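Local structure of BH2621 protein (Bacillus halodurans, 2QML) at residues Tyr99-Ile108 / Lys134-Ala145. The protein is an uncharacterised member of the GNAT acetyltransferase family that probably transfers acyl groups to amines, perhaps in siderophore biosynthesis. Residues are numbered along the deposited sequence; the frame is centred on the assembly and turned at random.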
ATOM      1  N   TYR A  99     -11.174 -10.356 -11.720  1.00 21.32           N
ATOM      2  CA  TYR A  99     -12.128  -9.370 -12.143  1.00 21.29           C
ATOM      3  C   TYR A  99     -11.696  -8.885 -13.552  1.00 22.49           C
ATOM      4  O   TYR A  99     -10.563  -9.118 -13.952  1.00 22.46           O
ATOM      5  CB  TYR A  99     -12.234  -8.225 -11.108  1.00 20.99           C
ATOM      6  CG  TYR A  99     -11.158  -7.183 -11.236  1.00 17.83           C
ATOM      7  CD1 TYR A  99      -9.904  -7.387 -10.695  1.00 20.43           C
ATOM      8  CD2 TYR A  99     -11.416  -5.948 -11.868  1.00 19.17           C
ATOM      9  CE1 TYR A  99      -8.871  -6.368 -10.848  1.00 21.50           C
ATOM     10  CE2 TYR A  99     -10.453  -4.990 -12.030  1.00 22.83           C
ATOM     11  CZ  TYR A  99      -9.178  -5.194 -11.519  1.00 18.57           C
ATOM     12  OH  TYR A  99      -8.192  -4.202 -11.663  1.00 22.30           O
ATOM     13  N   PRO A 100     -12.609  -8.264 -14.323  1.00 24.40           N
ATOM     14  CA  PRO A 100     -12.322  -7.776 -15.689  1.00 25.95           C
ATOM     15  C   PRO A 100     -11.533  -6.467 -15.647  1.00 23.65           C
ATOM     16  O   PRO A 100     -12.052  -5.385 -15.875  1.00 27.65           O
ATOM     17  CB  PRO A 100     -13.719  -7.621 -16.298  1.00 25.16           C
ATOM     18  CG  PRO A 100     -14.586  -7.318 -15.173  1.00 27.44           C
ATOM     19  CD  PRO A 100     -14.033  -8.039 -13.975  1.00 26.07           C
ATOM     20  N   PHE A 101     -10.262  -6.610 -15.306  1.00 23.93           N
ATOM     21  CA  PHE A 101      -9.353  -5.481 -15.156  1.00 22.60           C
ATOM     22  C   PHE A 101      -9.165  -4.751 -16.475  1.00 24.57           C
ATOM     23  O   PHE A 101      -9.277  -5.331 -17.557  1.00 24.89           O
ATOM     24  CB  PHE A 101      -7.997  -5.996 -14.638  1.00 23.08           C
ATOM     25  CG  PHE A 101      -7.220  -6.804 -15.652  1.00 22.78           C
ATOM     26  CD1 PHE A 101      -7.436  -8.159 -15.818  1.00 25.86           C
ATOM     27  CD2 PHE A 101      -6.286  -6.185 -16.459  1.00 26.27           C
ATOM     28  CE1 PHE A 101      -6.716  -8.888 -16.763  1.00 27.50           C
ATOM     29  CE2 PHE A 101      -5.580  -6.899 -17.414  1.00 26.46           C
ATOM     30  CZ  PHE A 101      -5.792  -8.248 -17.561  1.00 27.28           C
ATOM     31  N   GLU A 102      -8.857  -3.472 -16.356  1.00 24.66           N
ATOM     32  CA  GLU A 102      -8.457  -2.649 -17.485  1.00 24.98           C
ATOM     33  C   GLU A 102      -6.926  -2.611 -17.469  1.00 26.47           C
ATOM     34  O   GLU A 102      -6.278  -2.730 -16.439  1.00 23.74           O
ATOM     35  CB  GLU A 102      -9.085  -1.259 -17.425  1.00 27.89           C
ATOM     36  CG  GLU A 102     -10.628  -1.276 -17.476  1.00 38.17           C
ATOM     37  N   GLU A 103      -6.367  -2.455 -18.661  1.00 25.93           N
ATOM     38  CA  GLU A 103      -4.936  -2.502 -18.937  1.00 28.73           C
ATOM     39  C   GLU A 103      -4.023  -1.773 -17.956  1.00 24.73           C
ATOM     40  O   GLU A 103      -2.976  -2.283 -17.585  1.00 25.95           O
ATOM     41  CB  GLU A 103      -4.741  -1.916 -20.350  1.00 31.37           C
ATOM     42  CG  GLU A 103      -3.320  -1.840 -20.896  1.00 46.64           C
ATOM     43  CD  GLU A 103      -2.811  -3.149 -21.465  1.00 61.32           C
ATOM     44  OE1 GLU A 103      -3.560  -4.163 -21.451  1.00 63.28           O
ATOM     45  OE2 GLU A 103      -1.652  -3.139 -21.949  1.00 69.30           O
ATOM     46  N   HIS A 104      -4.438  -0.590 -17.529  1.00 24.63           N
ATOM     47  CA  HIS A 104      -3.606   0.264 -16.660  1.00 24.68           C
ATOM     48  C   HIS A 104      -4.058   0.306 -15.214  1.00 22.89           C
ATOM     49  O   HIS A 104      -3.620   1.136 -14.460  1.00 22.29           O
ATOM     50  CB  HIS A 104      -3.535   1.670 -17.228  1.00 27.19           C
ATOM     51  CG  HIS A 104      -2.882   1.707 -18.562  1.00 32.83           C
ATOM     52  ND1 HIS A 104      -3.599   1.668 -19.741  1.00 38.48           N
ATOM     53  CD2 HIS A 104      -1.578   1.684 -18.903  1.00 43.21           C
ATOM     54  CE1 HIS A 104      -2.759   1.675 -20.755  1.00 45.31           C
ATOM     55  NE2 HIS A 104      -1.526   1.680 -20.274  1.00 48.24           N
ATOM     56  N   ASP A 105      -4.912  -0.625 -14.807  1.00 22.25           N
ATOM     57  CA  ASP A 105      -5.299  -0.690 -13.416  1.00 21.79           C
ATOM     58  C   ASP A 105      -4.068  -0.971 -12.569  1.00 19.62           C
ATOM     59  O   ASP A 105      -3.207  -1.732 -12.968  1.00 22.71           O
ATOM     60  CB  ASP A 105      -6.324  -1.807 -13.170  1.00 20.09           C
ATOM     61  CG  ASP A 105      -7.716  -1.523 -13.733  1.00 21.24           C
ATOM     62  OD1 ASP A 105      -7.992  -0.415 -14.212  1.00 24.22           O
ATOM     63  OD2 ASP A 105      -8.559  -2.440 -13.568  1.00 21.05           O
ATOM     64  N   GLN A 106      -4.036  -0.408 -11.369  1.00 20.32           N
ATOM     65  CA  GLN A 106      -2.961  -0.612 -10.448  1.00 22.02           C
ATOM     66  C   GLN A 106      -3.521  -1.172  -9.138  1.00 23.45           C
ATOM     67  O   GLN A 106      -4.729  -1.123  -8.867  1.00 22.48           O
ATOM     68  CB  GLN A 106      -2.193   0.703 -10.175  1.00 22.17           C
ATOM     69  CG  GLN A 106      -1.521   1.334 -11.390  1.00 22.90           C
ATOM     70  CD  GLN A 106      -0.832   2.591 -10.984  1.00 23.67           C
ATOM     71  OE1 GLN A 106      -0.251   2.635  -9.931  1.00 22.58           O
ATOM     72  NE2 GLN A 106      -0.869   3.606 -11.810  1.00 22.14           N
ATOM     73  N   GLY A 107      -2.612  -1.702  -8.340  1.00 22.11           N
ATOM     74  CA  GLY A 107      -2.901  -2.196  -7.010  1.00 21.90           C
ATOM     75  C   GLY A 107      -1.920  -1.744  -5.967  1.00 23.18           C
ATOM     76  O   GLY A 107      -0.875  -1.170  -6.291  1.00 20.86           O
ATOM     77  N   ILE A 108      -2.285  -1.956  -4.704  1.00 22.83           N
ATOM     78  CA  ILE A 108      -1.467  -1.541  -3.587  1.00 22.95           C
ATOM     79  C   ILE A 108      -1.488  -2.547  -2.450  1.00 22.53           C
ATOM     80  O   ILE A 108      -2.549  -3.133  -2.123  1.00 21.66           O
ATOM     81  CB  ILE A 108      -1.877  -0.140  -3.073  1.00 21.04           C
ATOM     82  CG1 ILE A 108      -0.793   0.430  -2.108  1.00 20.88           C
ATOM     83  CG2 ILE A 108      -3.327  -0.119  -2.499  1.00 24.30           C
ATOM     84  CD1 ILE A 108       0.564   0.745  -2.802  1.00 27.00           C
ATOM     85  N   LYS A 134       0.201   7.465  -7.574  1.00 19.13           N
ATOM     86  CA  LYS A 134      -0.116   6.377  -8.476  1.00 20.20           C
ATOM     87  C   LYS A 134      -1.142   6.818  -9.522  1.00 20.05           C
ATOM     88  O   LYS A 134      -1.029   6.447 -10.691  1.00 22.22           O
ATOM     89  CB  LYS A 134      -0.618   5.181  -7.697  1.00 21.32           C
ATOM     90  CG  LYS A 134       0.472   4.412  -6.923  1.00 22.42           C
ATOM     91  CD  LYS A 134      -0.052   3.451  -5.850  1.00 20.73           C
ATOM     92  CE  LYS A 134      -0.910   2.354  -6.398  1.00 23.27           C
ATOM     93  NZ  LYS A 134      -0.205   1.480  -7.305  1.00 21.43           N
ATOM     94  N   PHE A 135      -2.126   7.616  -9.112  1.00 20.71           N
ATOM     95  CA  PHE A 135      -3.168   8.110 -10.040  1.00 19.64           C
ATOM     96  C   PHE A 135      -2.653   9.129 -11.052  1.00 20.46           C
ATOM     97  O   PHE A 135      -3.372   9.471 -12.005  1.00 21.34           O
ATOM     98  CB  PHE A 135      -4.357   8.697  -9.274  1.00 20.96           C
ATOM     99  CG  PHE A 135      -5.420   7.674  -8.887  1.00 23.16           C
ATOM    100  CD1 PHE A 135      -6.026   6.877  -9.850  1.00 21.39           C
ATOM    101  CD2 PHE A 135      -5.878   7.615  -7.584  1.00 19.49           C
ATOM    102  CE1 PHE A 135      -7.039   6.003  -9.496  1.00 19.94           C
ATOM    103  CE2 PHE A 135      -6.890   6.735  -7.219  1.00 21.90           C
ATOM    104  CZ  PHE A 135      -7.484   5.970  -8.202  1.00 18.68           C
ATOM    105  N   GLN A 136      -1.403   9.594 -10.912  1.00 21.19           N
ATOM    106  CA  GLN A 136      -0.893  10.498 -11.923  1.00 21.16           C
ATOM    107  C   GLN A 136      -0.487   9.781 -13.204  1.00 22.57           C
ATOM    108  O   GLN A 136      -0.160  10.441 -14.193  1.00 23.23           O
ATOM    109  CB  GLN A 136       0.270  11.356 -11.395  1.00 21.95           C
ATOM    110  CG  GLN A 136      -0.094  12.116 -10.184  1.00 19.09           C
ATOM    111  CD  GLN A 136      -1.344  12.941 -10.347  1.00 20.04           C
ATOM    112  OE1 GLN A 136      -1.462  13.762 -11.228  1.00 22.55           O
ATOM    113  NE2 GLN A 136      -2.319  12.664  -9.501  1.00 20.91           N
ATOM    114  N   GLU A 137      -0.433   8.457 -13.198  1.00 22.63           N
ATOM    115  CA  GLU A 137      -0.301   7.705 -14.464  1.00 20.68           C
ATOM    116  C   GLU A 137      -1.537   8.047 -15.327  1.00 23.46           C
ATOM    117  O   GLU A 137      -2.653   7.788 -14.924  1.00 21.58           O
ATOM    118  CB  GLU A 137      -0.173   6.224 -14.163  1.00 22.59           C
ATOM    119  CG  GLU A 137      -0.239   5.360 -15.393  1.00 32.32           C
ATOM    120  CD  GLU A 137       0.983   5.502 -16.279  1.00 43.29           C
ATOM    121  OE1 GLU A 137       2.093   5.621 -15.717  1.00 38.86           O
ATOM    122  OE2 GLU A 137       0.807   5.442 -17.510  1.00 42.12           O
ATOM    123  N   PRO A 138      -1.349   8.666 -16.512  1.00 22.60           N
ATOM    124  CA  PRO A 138      -2.569   9.156 -17.226  1.00 23.73           C
ATOM    125  C   PRO A 138      -3.635   8.109 -17.550  1.00 24.85           C
ATOM    126  O   PRO A 138      -4.808   8.418 -17.454  1.00 27.61           O
ATOM    127  CB  PRO A 138      -1.994   9.803 -18.498  1.00 25.04           C
ATOM    128  CG  PRO A 138      -0.608  10.224 -18.055  1.00 24.86           C
ATOM    129  CD  PRO A 138      -0.117   9.113 -17.202  1.00 25.32           C
ATOM    130  N   ASP A 139      -3.246   6.895 -17.884  1.00 23.98           N
ATOM    131  CA  ASP A 139      -4.267   5.932 -18.271  1.00 26.03           C
ATOM    132  C   ASP A 139      -4.806   5.111 -17.107  1.00 23.33           C
ATOM    133  O   ASP A 139      -5.726   4.317 -17.307  1.00 25.80           O
ATOM    134  CB  ASP A 139      -3.693   5.009 -19.337  1.00 27.43           C
ATOM    135  CG  ASP A 139      -3.333   5.754 -20.636  1.00 38.55           C
ATOM    136  OD1 ASP A 139      -4.078   6.693 -21.007  1.00 38.05           O
ATOM    137  OD2 ASP A 139      -2.310   5.378 -21.269  1.00 44.76           O
ATOM    138  N   THR A 140      -4.261   5.291 -15.914  1.00 23.15           N
ATOM    139  CA  THR A 140      -4.810   4.571 -14.752  1.00 21.09           C
ATOM    140  C   THR A 140      -6.051   5.268 -14.205  1.00 22.31           C
ATOM    141  O   THR A 140      -5.970   6.391 -13.720  1.00 24.19           O
ATOM    142  CB  THR A 140      -3.789   4.432 -13.626  1.00 17.71           C
ATOM    143  OG1 THR A 140      -2.702   3.632 -14.091  1.00 23.02           O
ATOM    144  CG2 THR A 140      -4.445   3.814 -12.376  1.00 20.00           C
ATOM    145  N   ASN A 141      -7.196   4.584 -14.265  1.00 21.23           N
ATOM    146  CA  ASN A 141      -8.450   5.127 -13.721  1.00 22.26           C
ATOM    147  C   ASN A 141      -8.908   4.439 -12.461  1.00 21.54           C
ATOM    148  O   ASN A 141      -9.786   4.939 -11.768  1.00 22.77           O
ATOM    149  CB  ASN A 141      -9.562   4.961 -14.736  1.00 23.73           C
ATOM    150  CG  ASN A 141      -9.218   5.550 -16.082  1.00 35.26           C
ATOM    151  OD1 ASN A 141      -8.745   6.680 -16.181  1.00 38.26           O
ATOM    152  ND2 ASN A 141      -9.450   4.774 -17.141  1.00 39.16           N
ATOM    153  N   THR A 142      -8.303   3.300 -12.153  1.00 24.08           N
ATOM    154  CA  THR A 142      -8.742   2.477 -11.032  1.00 23.06           C
ATOM    155  C   THR A 142      -7.563   1.906 -10.302  1.00 22.19           C
ATOM    156  O   THR A 142      -6.603   1.422 -10.936  1.00 24.16           O
ATOM    157  CB  THR A 142      -9.655   1.295 -11.520  1.00 21.79           C
ATOM    158  OG1 THR A 142     -10.699   1.831 -12.348  1.00 24.73           O
ATOM    159  CG2 THR A 142     -10.219   0.451 -10.292  1.00 23.85           C
ATOM    160  N   ILE A 143      -7.607   1.976  -8.968  1.00 22.08           N
ATOM    161  CA  ILE A 143      -6.640   1.308  -8.115  1.00 22.64           C
ATOM    162  C   ILE A 143      -7.418   0.298  -7.256  1.00 21.98           C
ATOM    163  O   ILE A 143      -8.463   0.612  -6.742  1.00 22.64           O
ATOM    164  CB  ILE A 143      -5.831   2.264  -7.218  1.00 24.71           C
ATOM    165  CG1 ILE A 143      -4.981   3.238  -8.066  1.00 30.66           C
ATOM    166  CG2 ILE A 143      -4.903   1.477  -6.284  1.00 24.06           C
ATOM    167  CD1 ILE A 143      -4.318   4.360  -7.294  1.00 25.52           C
ATOM    168  N   VAL A 144      -6.888  -0.916  -7.144  1.00 18.80           N
ATOM    169  CA  VAL A 144      -7.507  -1.985  -6.391  1.00 21.48           C
ATOM    170  C   VAL A 144      -6.661  -2.371  -5.179  1.00 21.44           C
ATOM    171  O   VAL A 144      -5.450  -2.129  -5.088  1.00 23.35           O
ATOM    172  CB  VAL A 144      -7.790  -3.242  -7.260  1.00 21.46           C
ATOM    173  CG1 VAL A 144      -8.610  -2.878  -8.507  1.00 23.57           C
ATOM    174  CG2 VAL A 144      -6.476  -4.011  -7.598  1.00 21.13           C
ATOM    175  N   ALA A 145      -7.349  -2.972  -4.227  1.00 20.12           N
ATOM    176  CA  ALA A 145      -6.764  -3.501  -2.993  1.00 19.79           C
ATOM    177  C   ALA A 145      -7.545  -4.795  -2.677  1.00 22.51           C
ATOM    178  O   ALA A 145      -8.732  -4.943  -3.060  1.00 22.37           O
ATOM    179  CB  ALA A 145      -6.890  -2.525  -1.893  1.00 22.63           C
TER
HETATM  180  O   HOH W   1      -7.083   1.956 -15.183  1.00 26.00           O
HETATM  181  O   HOH W   2     -10.396   0.623 -14.669  1.00 36.71           O
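Parallel pairing of strands 106-112 and 142-145, linked through helix 123-135 in a beta-alpha-beta unit of the GNAT fold, starts where Gln-106 N donates a hydrogen bond to Thr-142 O and Val-144 N one to Gln-106 O (2.8 Å); the ladder continues with a hydrogen bond from Ile-108 N to Val-144 O. Gln-106 ties this pair to Lys-134 of helix 123-135. With CG beside the backbone N (chi1 -62°) and the chain extended beyond it, the amide arrives between Lys-134 and Thr-140. Its OE1 accepts from Lys-134 NZ (2.9 Å). NE2 gives a nearly straight bond, close to the amide plane, to Thr-140 OG1 (2.9 Å) and a more bent one to Lys-134 O, which Glu-137 N meets from the opposite face. Thr-140 OG1 in turn donates to His-104 O (2.7 Å), joining side chain and loop; the bonds at OE1 and NE2 together fix the turn of the amide. Bent at its last two torsions, Lys-134 also brings NZ to Gly-107 O, above the carbonyl plane. Farther out, Asp-139 CB lies over one face of the His-104 ring, 3.6 Å from its centroid. Asp-105 OD2 accepts hydrogen bonds from Tyr-99 OH (2.6 Å) and Glu-102 N, while one water links OD1 to Asn-141 N and another links it to Thr-142 OG1. Strand 80-89 flanks 106-112, contributing Ser-87 to Lys-134 NZ and Trp-89 against Gln-106; strand 175-182 borders 142-145, where Glu-182 is hydrogen-bonded to Thr-142 OG1.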